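Local atomic coordinates of peptide chain release factor RF2 (Thermus thermophilus, PDB entry 2IHR), a protein that directs the termination of translation at the stop codons UGA and UAA, interacting with P-site tRNA and 23S rRNA on the ribosome. Residues A[177-182]-A[340-345]; A[220-225]-A[251-256]; A[199-204]-A[313-318]; A[152-157]-A[272-277]. All coordinates share one frame; numbering follows the deposited sequence.

Contact 1: A[177-182]-A[340-345]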
loop_
_atom_site.group_PDB
_atom_site.type_symbol
_atom_site.label_atom_id
_atom_site.label_comp_id
_atom_site.label_asym_id
_atom_site.label_seq_id
_atom_site.Cartn_x
_atom_site.Cartn_y
_atom_site.Cartn_z
ATOM N N TYR A 177 1.862 3.383 -0.255
ATOM C CA TYR A 177 1.748 2.194 -1.080
ATOM C C TYR A 177 2.014 0.901 -0.308
ATOM O O TYR A 177 1.168 0.002 -0.231
ATOM C CB TYR A 177 2.728 2.244 -2.223
ATOM C CG TYR A 177 2.580 1.011 -3.062
ATOM C CD1 TYR A 177 1.350 0.704 -3.629
ATOM C CD2 TYR A 177 3.618 0.078 -3.181
ATOM C CE1 TYR A 177 1.140 -0.508 -4.282
ATOM C CE2 TYR A 177 3.411 -1.144 -3.833
ATOM C CZ TYR A 177 2.166 -1.423 -4.368
ATOM O OH TYR A 177 1.895 -2.638 -4.927
ATOM N N GLY A 178 3.214 0.794 0.240
ATOM C CA GLY A 178 3.569 -0.394 1.009
ATOM C C GLY A 178 2.518 -0.883 2.005
ATOM O O GLY A 178 2.091 -2.042 1.949
ATOM N N LEU A 179 2.124 -0.009 2.934
ATOM C CA LEU A 179 1.112 -0.330 3.942
ATOM C C LEU A 179 -0.213 -0.755 3.339
ATOM O O LEU A 179 -0.777 -1.756 3.744
ATOM C CB LEU A 179 0.847 0.874 4.845
ATOM C CG LEU A 179 2.074 1.284 5.657
ATOM C CD1 LEU A 179 1.753 2.551 6.441
ATOM C CD2 LEU A 179 2.483 0.155 6.595
ATOM N N LEU A 180 -0.707 0.024 2.387
ATOM C CA LEU A 180 -1.970 -0.250 1.742
ATOM C C LEU A 180 -1.915 -1.412 0.749
ATOM O O LEU A 180 -2.955 -1.990 0.382
ATOM C CB LEU A 180 -2.439 1.004 1.006
ATOM C CG LEU A 180 -3.061 2.022 1.939
ATOM C CD1 LEU A 180 -3.483 3.337 1.232
ATOM C CD2 LEU A 180 -4.254 1.305 2.590
ATOM N N SER A 181 -0.707 -1.744 0.318
ATOM C CA SER A 181 -0.532 -2.768 -0.686
ATOM C C SER A 181 -1.171 -4.153 -0.414
ATOM O O SER A 181 -1.741 -4.747 -1.313
ATOM C CB SER A 181 0.969 -2.860 -1.067
ATOM O OG SER A 181 1.805 -3.484 -0.095
ATOM N N PRO A 182 -1.138 -4.651 0.830
ATOM C CA PRO A 182 -1.730 -5.963 1.093
ATOM C C PRO A 182 -3.241 -5.938 1.202
ATOM O O PRO A 182 -3.875 -6.924 1.601
ATOM C CB PRO A 182 -1.096 -6.348 2.409
ATOM C CG PRO A 182 -1.031 -5.019 3.133
ATOM C CD PRO A 182 -0.500 -4.113 2.049
ATOM N N ASP A 340 -8.972 1.667 11.988
ATOM C CA ASP A 340 -7.958 0.896 12.699
ATOM C C ASP A 340 -7.565 -0.398 11.939
ATOM O O ASP A 340 -8.086 -1.492 12.224
ATOM C CB ASP A 340 -8.504 0.640 14.101
ATOM C CG ASP A 340 -7.675 -0.351 14.912
ATOM O OD1 ASP A 340 -6.411 -0.390 14.734
ATOM O OD2 ASP A 340 -8.316 -1.072 15.740
ATOM N N LEU A 341 -6.608 -0.272 11.015
ATOM C CA LEU A 341 -6.153 -1.391 10.186
ATOM C C LEU A 341 -4.766 -1.995 10.397
ATOM O O LEU A 341 -4.452 -3.089 9.870
ATOM C CB LEU A 341 -6.185 -0.960 8.729
ATOM C CG LEU A 341 -7.480 -0.451 8.160
ATOM C CD1 LEU A 341 -7.265 -0.004 6.677
ATOM C CD2 LEU A 341 -8.509 -1.518 8.360
ATOM N N MET A 342 -3.924 -1.311 11.147
ATOM C CA MET A 342 -2.568 -1.774 11.282
ATOM C C MET A 342 -2.290 -3.233 11.514
ATOM O O MET A 342 -1.391 -3.796 10.899
ATOM C CB MET A 342 -1.847 -0.939 12.335
ATOM C CG MET A 342 -1.577 0.486 11.882
ATOM S SD MET A 342 -0.797 0.621 10.233
ATOM C CE MET A 342 0.492 -0.601 10.298
ATOM N N ASP A 343 -3.033 -3.870 12.393
ATOM C CA ASP A 343 -2.739 -5.265 12.691
ATOM C C ASP A 343 -3.092 -6.197 11.549
ATOM O O ASP A 343 -2.507 -7.281 11.420
ATOM C CB ASP A 343 -3.417 -5.680 14.013
ATOM C CG ASP A 343 -4.952 -5.780 13.929
ATOM O OD1 ASP A 343 -5.613 -5.083 13.116
ATOM O OD2 ASP A 343 -5.511 -6.578 14.732
ATOM N N LEU A 344 -4.029 -5.762 10.710
ATOM C CA LEU A 344 -4.446 -6.541 9.559
ATOM C C LEU A 344 -3.403 -6.362 8.472
ATOM O O LEU A 344 -3.128 -7.273 7.685
ATOM C CB LEU A 344 -5.835 -6.074 9.081
ATOM C CG LEU A 344 -7.036 -6.702 9.834
ATOM C CD1 LEU A 344 -8.279 -5.902 9.542
ATOM C CD2 LEU A 344 -7.188 -8.213 9.419
ATOM N N ILE A 345 -2.807 -5.181 8.441
ATOM C CA ILE A 345 -1.775 -4.893 7.463
ATOM C C ILE A 345 -0.475 -5.657 7.746
ATOM O O ILE A 345 -0.053 -6.481 6.923
ATOM C CB ILE A 345 -1.499 -3.393 7.416
ATOM C CG1 ILE A 345 -2.708 -2.665 6.783
ATOM C CG2 ILE A 345 -0.202 -3.119 6.618
ATOM C CD1 ILE A 345 -2.538 -1.115 6.829
#
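With chi1 of Ile345 at -70°, its CG2 lies anti to the backbone N, which brings this methyl up to the carbonyl oxygen of Leu179. The gap from Ile345 CG2 to Leu179 O is 3.2 Å, and with CG1 and CD1 also near, the branched chain lies with three carbons against this backbone oxygen. CG2 does further work at its flanks, meeting Leu179 CD2 at 4.2 Å and the ring atom CG of Pro182 at 4.1 Å, the proline crossing the isoleucine at a slant. Met342, one turn earlier, curls back on itself because its three torsions all lie near -60°; the thioether is thereby folded so that its terminal CE meets Leu179 CD2 at 4.3 Å. No hydrogen bond links the segments; apart from the Leu179 carbonyl oxygen, the touching groups are apolar. Ile345 is steadied from its own side, since Leu341 O accepts from both Leu344 N and Ile345 N in the first turn of helix 342-353. Cutting Ile345 back to an alanine would remove CG1, CG2 and CD1 and is likely to open a gap beside Leu179 O and Pro182, leaving Leu179 CD2 with Met342 CE as its remaining neighbour across the contact. Around this seam, Phe143 of helix 127-145 touches Leu180, Leu341 and Ile345, helix 342-353 adds Trp346 against Leu179, and Leu180 rests on Val210 of strand 201-213.

Contact 2: A[220-225]-A[251-256]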
loop_
_atom_site.group_PDB
_atom_site.type_symbol
_atom_site.label_atom_id
_atom_site.label_comp_id
_atom_site.label_asym_id
_atom_site.label_seq_id
_atom_site.Cartn_x
_atom_site.Cartn_y
_atom_site.Cartn_z
ATOM N N VAL A 220 7.152 6.378 -18.552
ATOM C CA VAL A 220 7.231 6.722 -19.967
ATOM C C VAL A 220 6.841 8.175 -20.191
ATOM O O VAL A 220 6.503 8.907 -19.247
ATOM C CB VAL A 220 6.299 5.847 -20.840
ATOM C CG1 VAL A 220 7.030 4.605 -21.295
ATOM C CG2 VAL A 220 5.048 5.479 -20.065
ATOM N N VAL A 221 6.904 8.587 -21.453
ATOM C CA VAL A 221 6.561 9.945 -21.848
ATOM C C VAL A 221 5.387 9.847 -22.806
ATOM O O VAL A 221 5.293 8.923 -23.620
ATOM C CB VAL A 221 7.736 10.639 -22.535
ATOM C CG1 VAL A 221 7.674 12.120 -22.251
ATOM C CG2 VAL A 221 9.063 10.033 -22.051
ATOM N N LEU A 222 4.486 10.806 -22.717
ATOM C CA LEU A 222 3.305 10.724 -23.552
ATOM C C LEU A 222 3.205 11.608 -24.788
ATOM O O LEU A 222 3.518 12.816 -24.774
ATOM C CB LEU A 222 2.054 10.911 -22.678
ATOM C CG LEU A 222 1.717 9.838 -21.631
ATOM C CD1 LEU A 222 0.561 10.339 -20.758
ATOM C CD2 LEU A 222 1.378 8.501 -22.320
ATOM N N LYS A 223 2.741 10.966 -25.856
ATOM C CA LYS A 223 2.542 11.624 -27.136
ATOM C C LYS A 223 1.115 12.184 -27.147
ATOM O O LYS A 223 0.151 11.417 -27.095
ATOM C CB LYS A 223 2.724 10.612 -28.268
ATOM C CG LYS A 223 4.089 9.928 -28.293
ATOM C CD LYS A 223 4.225 9.075 -29.549
ATOM C CE LYS A 223 5.676 8.635 -29.776
ATOM N NZ LYS A 223 6.206 7.752 -28.695
ATOM N N PRO A 224 0.963 13.524 -27.217
ATOM C CA PRO A 224 -0.350 14.200 -27.226
ATOM C C PRO A 224 -1.304 13.540 -28.188
ATOM O O PRO A 224 -2.521 13.550 -27.981
ATOM C CB PRO A 224 -0.022 15.615 -27.664
ATOM C CG PRO A 224 1.370 15.794 -27.191
ATOM C CD PRO A 224 2.041 14.480 -27.511
ATOM N N GLU A 225 -0.724 12.971 -29.238
ATOM C CA GLU A 225 -1.483 12.292 -30.272
ATOM C C GLU A 225 -1.798 10.863 -29.857
ATOM O O GLU A 225 -2.466 10.125 -30.585
ATOM C CB GLU A 225 -0.719 12.312 -31.613
ATOM C CG GLU A 225 0.787 12.049 -31.538
ATOM C CD GLU A 225 1.629 13.313 -31.394
ATOM O OE1 GLU A 225 2.821 13.257 -31.755
ATOM O OE2 GLU A 225 1.117 14.353 -30.919
ATOM N N VAL A 251 -8.907 11.694 -19.463
ATOM C CA VAL A 251 -7.838 11.362 -20.386
ATOM C C VAL A 251 -7.939 9.906 -20.807
ATOM O O VAL A 251 -8.093 9.019 -19.984
ATOM C CB VAL A 251 -6.480 11.536 -19.779
ATOM C CG1 VAL A 251 -5.437 11.190 -20.839
ATOM C CG2 VAL A 251 -6.311 12.943 -19.281
ATOM N N VAL A 252 -7.832 9.663 -22.099
ATOM C CA VAL A 252 -7.920 8.311 -22.614
ATOM C C VAL A 252 -6.581 7.998 -23.231
ATOM O O VAL A 252 -5.932 8.888 -23.767
ATOM C CB VAL A 252 -8.985 8.189 -23.712
ATOM C CG1 VAL A 252 -9.159 6.749 -24.064
ATOM C CG2 VAL A 252 -10.310 8.825 -23.264
ATOM N N HIS A 253 -6.151 6.746 -23.151
ATOM C CA HIS A 253 -4.872 6.382 -23.730
ATOM C C HIS A 253 -5.102 5.357 -24.805
ATOM O O HIS A 253 -4.953 4.154 -24.604
ATOM C CB HIS A 253 -3.911 5.842 -22.689
ATOM C CG HIS A 253 -2.596 5.446 -23.264
ATOM N ND1 HIS A 253 -2.249 4.130 -23.488
ATOM C CD2 HIS A 253 -1.568 6.198 -23.731
ATOM C CE1 HIS A 253 -1.061 4.089 -24.068
ATOM N NE2 HIS A 253 -0.628 5.330 -24.228
ATOM N N LEU A 254 -5.473 5.897 -25.955
ATOM C CA LEU A 254 -5.796 5.188 -27.181
ATOM C C LEU A 254 -5.102 3.848 -27.420
ATOM O O LEU A 254 -5.755 2.843 -27.706
ATOM C CB LEU A 254 -5.555 6.163 -28.337
ATOM C CG LEU A 254 -6.242 7.520 -28.075
ATOM C CD1 LEU A 254 -5.719 8.589 -29.024
ATOM C CD2 LEU A 254 -7.750 7.361 -28.197
ATOM N N PRO A 255 -3.774 3.811 -27.304
ATOM C CA PRO A 255 -3.077 2.537 -27.526
ATOM C C PRO A 255 -3.603 1.406 -26.638
ATOM O O PRO A 255 -3.619 0.240 -27.041
ATOM C CB PRO A 255 -1.611 2.868 -27.203
ATOM C CG PRO A 255 -1.499 4.335 -27.497
ATOM C CD PRO A 255 -2.834 4.907 -27.013
ATOM N N THR A 256 -4.041 1.762 -25.432
ATOM C CA THR A 256 -4.524 0.786 -24.452
ATOM C C THR A 256 -5.999 0.841 -24.111
ATOM O O THR A 256 -6.596 -0.175 -23.808
ATOM C CB THR A 256 -3.836 0.970 -23.134
ATOM O OG1 THR A 256 -4.297 2.205 -22.570
ATOM C CG2 THR A 256 -2.307 1.011 -23.303
#
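Leu222 and His253 form the close-packed half of this contact, the leucine's CD2 reaching the imidazole carbon CD2 at 4.0 Å. The methyl arrives obliquely on the ring. The histidine is directed there by its first torsion, which sets CG anti to the backbone N (chi1 179°). Its ring is held from within its own segment as well: Pro255 CD sits 3.5 Å above the ring plane, over the centre, while Thr256 CB lies at the edge, in plane. The turn that brings these two residues back is closed on His253 O, which accepts from both Thr256 N and Thr256 OG1. The hydroxyl bond, 2.9 Å from OG1 to O, lies in the carbonyl plane and uses a lone pair.

The other half is much looser. Leu254 CD1 merely approaches the backbone oxygen of Glu225, at 3.9 Å, and the glutamate side chain starts off away from the partner segment, both residues being exposed. No hydrogen bond crosses between the segments. On the packed side, helix 268-294 supplies the floor: Leu222 touches Leu276 and Leu279, and His253 touches Leu283. On the looser side, Leu254 lies on Arg228 of strand 227-232. The contact closes the connection entering strand 227-232 onto the turn after strand 248-253, in the three-stranded antiparallel sheet whose GGQ-bearing loop joins these two strands.

Contact 3: A[199-204]-A[313-318]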
loop_
_atom_site.group_PDB
_atom_site.type_symbol
_atom_site.label_atom_id
_atom_site.label_comp_id
_atom_site.label_asym_id
_atom_site.label_seq_id
_atom_site.Cartn_x
_atom_site.Cartn_y
_atom_site.Cartn_z
ATOM N N GLY A 199 -35.477 -9.073 6.821
ATOM C CA GLY A 199 -34.149 -9.064 7.416
ATOM C C GLY A 199 -33.251 -10.170 6.876
ATOM O O GLY A 199 -32.464 -10.757 7.609
ATOM N N ARG A 200 -33.357 -10.458 5.588
ATOM C CA ARG A 200 -32.561 -11.508 4.980
ATOM C C ARG A 200 -31.085 -11.066 4.801
ATOM O O ARG A 200 -30.819 -9.987 4.241
ATOM C CB ARG A 200 -33.206 -11.886 3.636
ATOM C CG ARG A 200 -32.430 -12.889 2.803
ATOM C CD ARG A 200 -32.510 -12.488 1.333
ATOM N NE ARG A 200 -31.207 -12.577 0.665
ATOM C CZ ARG A 200 -30.953 -12.059 -0.536
ATOM N NH1 ARG A 200 -31.917 -11.419 -1.200
ATOM N NH2 ARG A 200 -29.740 -12.163 -1.066
ATOM N N ARG A 201 -30.146 -11.891 5.288
ATOM C CA ARG A 201 -28.712 -11.604 5.172
ATOM C C ARG A 201 -28.345 -11.493 3.693
ATOM O O ARG A 201 -28.722 -12.341 2.879
ATOM C CB ARG A 201 -27.823 -12.731 5.759
ATOM C CG ARG A 201 -28.307 -13.463 7.020
ATOM C CD ARG A 201 -27.409 -13.209 8.279
ATOM N NE ARG A 201 -25.951 -13.382 8.089
ATOM C CZ ARG A 201 -25.248 -14.485 8.365
ATOM N NH1 ARG A 201 -25.855 -15.562 8.847
ATOM N NH2 ARG A 201 -23.923 -14.499 8.195
ATOM N N HIS A 202 -27.617 -10.448 3.337
ATOM C CA HIS A 202 -27.171 -10.303 1.962
ATOM C C HIS A 202 -25.678 -10.512 1.980
ATOM O O HIS A 202 -25.021 -10.471 3.027
ATOM C CB HIS A 202 -27.473 -8.918 1.391
ATOM C CG HIS A 202 -28.877 -8.756 0.892
ATOM N ND1 HIS A 202 -29.980 -9.141 1.631
ATOM C CD2 HIS A 202 -29.362 -8.200 -0.244
ATOM C CE1 HIS A 202 -31.082 -8.826 0.970
ATOM N NE2 HIS A 202 -30.736 -8.252 -0.170
ATOM N N THR A 203 -25.144 -10.770 0.805
ATOM C CA THR A 203 -23.726 -10.972 0.668
ATOM C C THR A 203 -23.391 -10.012 -0.432
ATOM O O THR A 203 -24.113 -9.945 -1.411
ATOM C CB THR A 203 -23.424 -12.413 0.298
ATOM O OG1 THR A 203 -23.963 -13.284 1.322
ATOM C CG2 THR A 203 -21.932 -12.607 0.168
ATOM N N SER A 204 -22.326 -9.239 -0.242
ATOM C CA SER A 204 -21.949 -8.218 -1.203
ATOM C C SER A 204 -20.464 -8.261 -1.386
ATOM O O SER A 204 -19.744 -8.815 -0.540
ATOM C CB SER A 204 -22.329 -6.842 -0.684
ATOM O OG SER A 204 -23.723 -6.699 -0.544
ATOM N N SER A 313 -13.197 -11.066 5.121
ATOM C CA SER A 313 -14.664 -10.980 5.313
ATOM C C SER A 313 -15.096 -10.173 6.517
ATOM O O SER A 313 -14.515 -10.265 7.650
ATOM C CB SER A 313 -15.340 -12.354 5.376
ATOM O OG SER A 313 -15.450 -12.909 4.070
ATOM N N TYR A 314 -16.124 -9.358 6.254
ATOM C CA TYR A 314 -16.679 -8.484 7.271
ATOM C C TYR A 314 -18.087 -8.908 7.539
ATOM O O TYR A 314 -19.013 -8.395 6.934
ATOM C CB TYR A 314 -16.676 -7.049 6.783
ATOM C CG TYR A 314 -15.325 -6.530 6.362
ATOM C CD1 TYR A 314 -14.682 -7.041 5.215
ATOM C CD2 TYR A 314 -14.702 -5.480 7.071
ATOM C CE1 TYR A 314 -13.469 -6.531 4.768
ATOM C CE2 TYR A 314 -13.482 -4.948 6.630
ATOM C CZ TYR A 314 -12.892 -5.473 5.482
ATOM O OH TYR A 314 -11.771 -4.882 4.985
ATOM N N VAL A 315 -18.285 -9.824 8.465
ATOM C CA VAL A 315 -19.648 -10.265 8.655
ATOM C C VAL A 315 -20.167 -9.717 9.957
ATOM O O VAL A 315 -19.885 -10.218 11.035
ATOM C CB VAL A 315 -19.772 -11.842 8.465
ATOM C CG1 VAL A 315 -18.493 -12.486 8.738
ATOM C CG2 VAL A 315 -20.907 -12.420 9.316
ATOM N N LEU A 316 -20.959 -8.667 9.768
ATOM C CA LEU A 316 -21.530 -7.834 10.793
ATOM C C LEU A 316 -22.614 -8.301 11.736
ATOM O O LEU A 316 -22.633 -7.866 12.879
ATOM C CB LEU A 316 -21.928 -6.525 10.122
ATOM C CG LEU A 316 -20.873 -5.967 9.118
ATOM C CD1 LEU A 316 -21.271 -4.569 8.782
ATOM C CD2 LEU A 316 -19.396 -5.942 9.627
ATOM N N ASP A 317 -23.516 -9.160 11.301
ATOM C CA ASP A 317 -24.549 -9.651 12.211
ATOM C C ASP A 317 -23.985 -10.675 13.178
ATOM O O ASP A 317 -24.687 -11.123 14.079
ATOM C CB ASP A 317 -25.681 -10.313 11.442
ATOM C CG ASP A 317 -25.170 -11.113 10.275
ATOM O OD1 ASP A 317 -24.225 -11.918 10.456
ATOM O OD2 ASP A 317 -25.704 -10.926 9.170
ATOM N N LYS A 318 -22.736 -11.075 12.981
ATOM C CA LYS A 318 -22.105 -12.051 13.858
ATOM C C LYS A 318 -20.851 -11.417 14.444
ATOM O O LYS A 318 -20.029 -12.076 15.055
ATOM C CB LYS A 318 -21.795 -13.345 13.072
ATOM C CG LYS A 318 -23.072 -14.117 12.743
ATOM C CD LYS A 318 -22.959 -14.966 11.481
ATOM C CE LYS A 318 -23.591 -16.360 11.654
ATOM N NZ LYS A 318 -22.612 -17.354 12.281
#
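Val315 is the first residue of 313-318 to touch 199-204: its CG2 lies 3.8 Å from NH2 of Arg201, at a slant to the guanidinium plane. Asp317, two residues on, makes the central link, a salt bridge in which OD2 stands 2.7 Å from Arg201 NE. The carboxylate is turned 82° from the guanidinium plane, and its second oxygen, OD1, lies over one face rather than pairing side by side. A chi1 of 39° puts the carboxylate between the backbone N and carbonyl carbon, while Arg201 bends at chi2 and chi3 to meet it. Lys318 then brings its aliphatic part across the arginine at about a right angle, CD being 3.5 Å from Arg201 NH2. Its NZ stays 5.1 Å from Arg201 NH1, and the nearby carboxylate probably offsets some of the repulsion between these like charges. With an asparagine in place of Asp317, the guanidinium would probably lose its charged mate and be freer to turn. Strand 185-190 runs between strands 201-213 and 312-315 in the mixed sheet, and its Val190 touches both Arg201 and Val315, so the salt bridge reaches across the end of the intervening strand, where Asp317 also touches Pro192.

Contact 4: A[152-157]-A[272-277]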
loop_
_atom_site.group_PDB
_atom_site.type_symbol
_atom_site.label_atom_id
_atom_site.label_comp_id
_atom_site.label_asym_id
_atom_site.label_seq_id
_atom_site.Cartn_x
_atom_site.Cartn_y
_atom_site.Cartn_z
ATOM N N GLU A 152 -6.476 12.646 -1.698
ATOM C CA GLU A 152 -6.918 13.404 -2.861
ATOM C C GLU A 152 -7.934 12.556 -3.609
ATOM O O GLU A 152 -7.579 11.573 -4.249
ATOM C CB GLU A 152 -5.729 13.674 -3.764
ATOM C CG GLU A 152 -5.562 15.099 -4.165
ATOM C CD GLU A 152 -4.108 15.522 -4.155
ATOM O OE1 GLU A 152 -3.562 15.700 -3.042
ATOM O OE2 GLU A 152 -3.511 15.668 -5.253
ATOM N N VAL A 153 -9.206 12.901 -3.522
ATOM C CA VAL A 153 -10.182 12.111 -4.243
ATOM C C VAL A 153 -10.025 12.374 -5.729
ATOM O O VAL A 153 -10.533 13.366 -6.248
ATOM C CB VAL A 153 -11.607 12.477 -3.879
ATOM C CG1 VAL A 153 -12.604 11.634 -4.764
ATOM C CG2 VAL A 153 -11.814 12.292 -2.394
ATOM N N VAL A 154 -9.323 11.490 -6.417
ATOM C CA VAL A 154 -9.132 11.677 -7.838
ATOM C C VAL A 154 -10.468 11.692 -8.540
ATOM O O VAL A 154 -10.733 12.539 -9.371
ATOM C CB VAL A 154 -8.275 10.570 -8.427
ATOM C CG1 VAL A 154 -8.324 10.648 -9.932
ATOM C CG2 VAL A 154 -6.830 10.697 -7.915
ATOM N N ASP A 155 -11.341 10.772 -8.190
ATOM C CA ASP A 155 -12.628 10.730 -8.868
ATOM C C ASP A 155 -13.597 9.952 -7.997
ATOM O O ASP A 155 -13.188 9.115 -7.224
ATOM C CB ASP A 155 -12.451 10.058 -10.251
ATOM C CG ASP A 155 -13.663 10.248 -11.173
ATOM O OD1 ASP A 155 -14.332 11.297 -11.089
ATOM O OD2 ASP A 155 -13.939 9.358 -12.003
ATOM N N LEU A 156 -14.884 10.207 -8.148
ATOM C CA LEU A 156 -15.861 9.523 -7.334
ATOM C C LEU A 156 -17.199 9.436 -8.059
ATOM O O LEU A 156 -17.929 10.416 -8.097
ATOM C CB LEU A 156 -15.999 10.317 -6.036
ATOM C CG LEU A 156 -16.845 9.928 -4.830
ATOM C CD1 LEU A 156 -16.272 8.716 -4.136
ATOM C CD2 LEU A 156 -16.819 11.096 -3.874
ATOM N N THR A 157 -17.522 8.281 -8.640
ATOM C CA THR A 157 -18.814 8.112 -9.335
ATOM C C THR A 157 -19.899 7.548 -8.419
ATOM O O THR A 157 -19.809 6.395 -7.996
ATOM C CB THR A 157 -18.762 7.100 -10.467
ATOM O OG1 THR A 157 -17.680 7.388 -11.355
ATOM C CG2 THR A 157 -20.061 7.131 -11.209
ATOM N N LYS A 272 -5.688 18.007 -15.260
ATOM C CA LYS A 272 -5.106 17.264 -16.380
ATOM C C LYS A 272 -3.802 16.678 -15.904
ATOM O O LYS A 272 -3.421 15.556 -16.254
ATOM C CB LYS A 272 -4.806 18.164 -17.586
ATOM C CG LYS A 272 -5.956 18.363 -18.543
ATOM C CD LYS A 272 -5.480 18.998 -19.856
ATOM C CE LYS A 272 -6.631 19.666 -20.616
ATOM N NZ LYS A 272 -6.157 20.042 -21.952
ATOM N N GLU A 273 -3.119 17.467 -15.095
ATOM C CA GLU A 273 -1.830 17.071 -14.579
ATOM C C GLU A 273 -1.955 15.787 -13.756
ATOM O O GLU A 273 -1.205 14.831 -13.970
ATOM C CB GLU A 273 -1.240 18.214 -13.740
ATOM C CG GLU A 273 0.030 17.832 -13.010
ATOM C CD GLU A 273 0.462 18.878 -12.007
ATOM O OE1 GLU A 273 -0.425 19.567 -11.424
ATOM O OE2 GLU A 273 1.691 18.991 -11.791
ATOM N N LEU A 274 -2.912 15.768 -12.830
ATOM C CA LEU A 274 -3.130 14.608 -11.970
ATOM C C LEU A 274 -3.542 13.402 -12.812
ATOM O O LEU A 274 -2.918 12.343 -12.726
ATOM C CB LEU A 274 -4.217 14.932 -10.936
ATOM C CG LEU A 274 -4.441 13.997 -9.744
ATOM C CD1 LEU A 274 -3.264 14.052 -8.772
ATOM C CD2 LEU A 274 -5.704 14.411 -9.047
ATOM N N ALA A 275 -4.583 13.581 -13.627
ATOM C CA ALA A 275 -5.121 12.522 -14.497
ATOM C C ALA A 275 -4.030 11.812 -15.239
ATOM O O ALA A 275 -4.106 10.591 -15.480
ATOM C CB ALA A 275 -6.101 13.101 -15.517
ATOM N N LEU A 276 -3.020 12.598 -15.607
ATOM C CA LEU A 276 -1.868 12.111 -16.363
ATOM C C LEU A 276 -0.821 11.464 -15.477
ATOM O O LEU A 276 -0.093 10.568 -15.917
ATOM C CB LEU A 276 -1.234 13.276 -17.143
ATOM C CG LEU A 276 -1.956 13.911 -18.343
ATOM C CD1 LEU A 276 -1.214 15.176 -18.701
ATOM C CD2 LEU A 276 -1.997 12.955 -19.551
ATOM N N LYS A 277 -0.743 11.941 -14.234
ATOM C CA LYS A 277 0.202 11.426 -13.253
ATOM C C LYS A 277 -0.279 10.024 -12.862
ATOM O O LYS A 277 0.531 9.094 -12.739
ATOM C CB LYS A 277 0.270 12.363 -12.041
ATOM C CG LYS A 277 1.712 12.673 -11.642
ATOM C CD LYS A 277 1.803 13.526 -10.390
ATOM C CE LYS A 277 1.243 14.900 -10.637
ATOM N NZ LYS A 277 1.843 15.874 -9.696
#
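A classic beta bulge in edge strand 150-158, where Val154 and Asp155 both face Gln168, is where Val154 and Glu152 receive Leu274 of helix 268-294. The leucine points toward the strand and divides its two methyls between two partners. CD2 packs on Val154 CG2 at 4.0 Å, and CD1 lies 3.9 Å from Glu152 OE2, both side chains meeting the leucine at a slant. The first torsion of Leu274, -168°, holds CG anti to the backbone N and sets the two methyls against Val154 and Glu152. Val154 itself has helix-like backbone angles, phi -60° and psi -45°, consistent with the local distortion of the strand.

Glu152 takes part through OE2, in van der Waals contact with a methyl and not in a bond to the helix segment. Its polar end is engaged on its own sheet, where OE1 forms a salt bridge with Lys172 of strand 164-172. Lys277 NZ stands 7.0 Å from Glu152 OE2, too far to pair with it.

The hydrophobic seat of Leu274 is completed by Leu170 of strand 164-172 and Cys262 of strand 258-262. Val154 also shares a backbone hydrogen bond with Gln263, and Val153 O accepts from Thr264 OG1. Helix 268-294 packs on the three-stranded antiparallel sheet, as in the beta-beta-beta-alpha unit of this release-factor domain, and through Leu274 also meets the edge of the large mixed sheet.

Overall arrangement
Contacts 2 and 4 share helix 268-294 and touch directly: Val251 CG2 meets Ala275 CB at 3.8 Å, and Leu222 CD1 meets Leu276 CD2 at 3.9 Å. The loop between strands 227-232 and 248-253 of the three-stranded sheet carries the GGQ peptide-hydrolysis motif, whose Gln240, unmodified in this structure, is probably N5-methylated in the natural protein. Contacts 1 and 3 lie on the mixed-sheet side, their nearest atoms about 6 Å apart, whereas the centres of contacts 2 and 3 are 43 Å apart. Contact 4 crosses contacts 1 and 3 along the chain, while contact 2 is nested inside all the others.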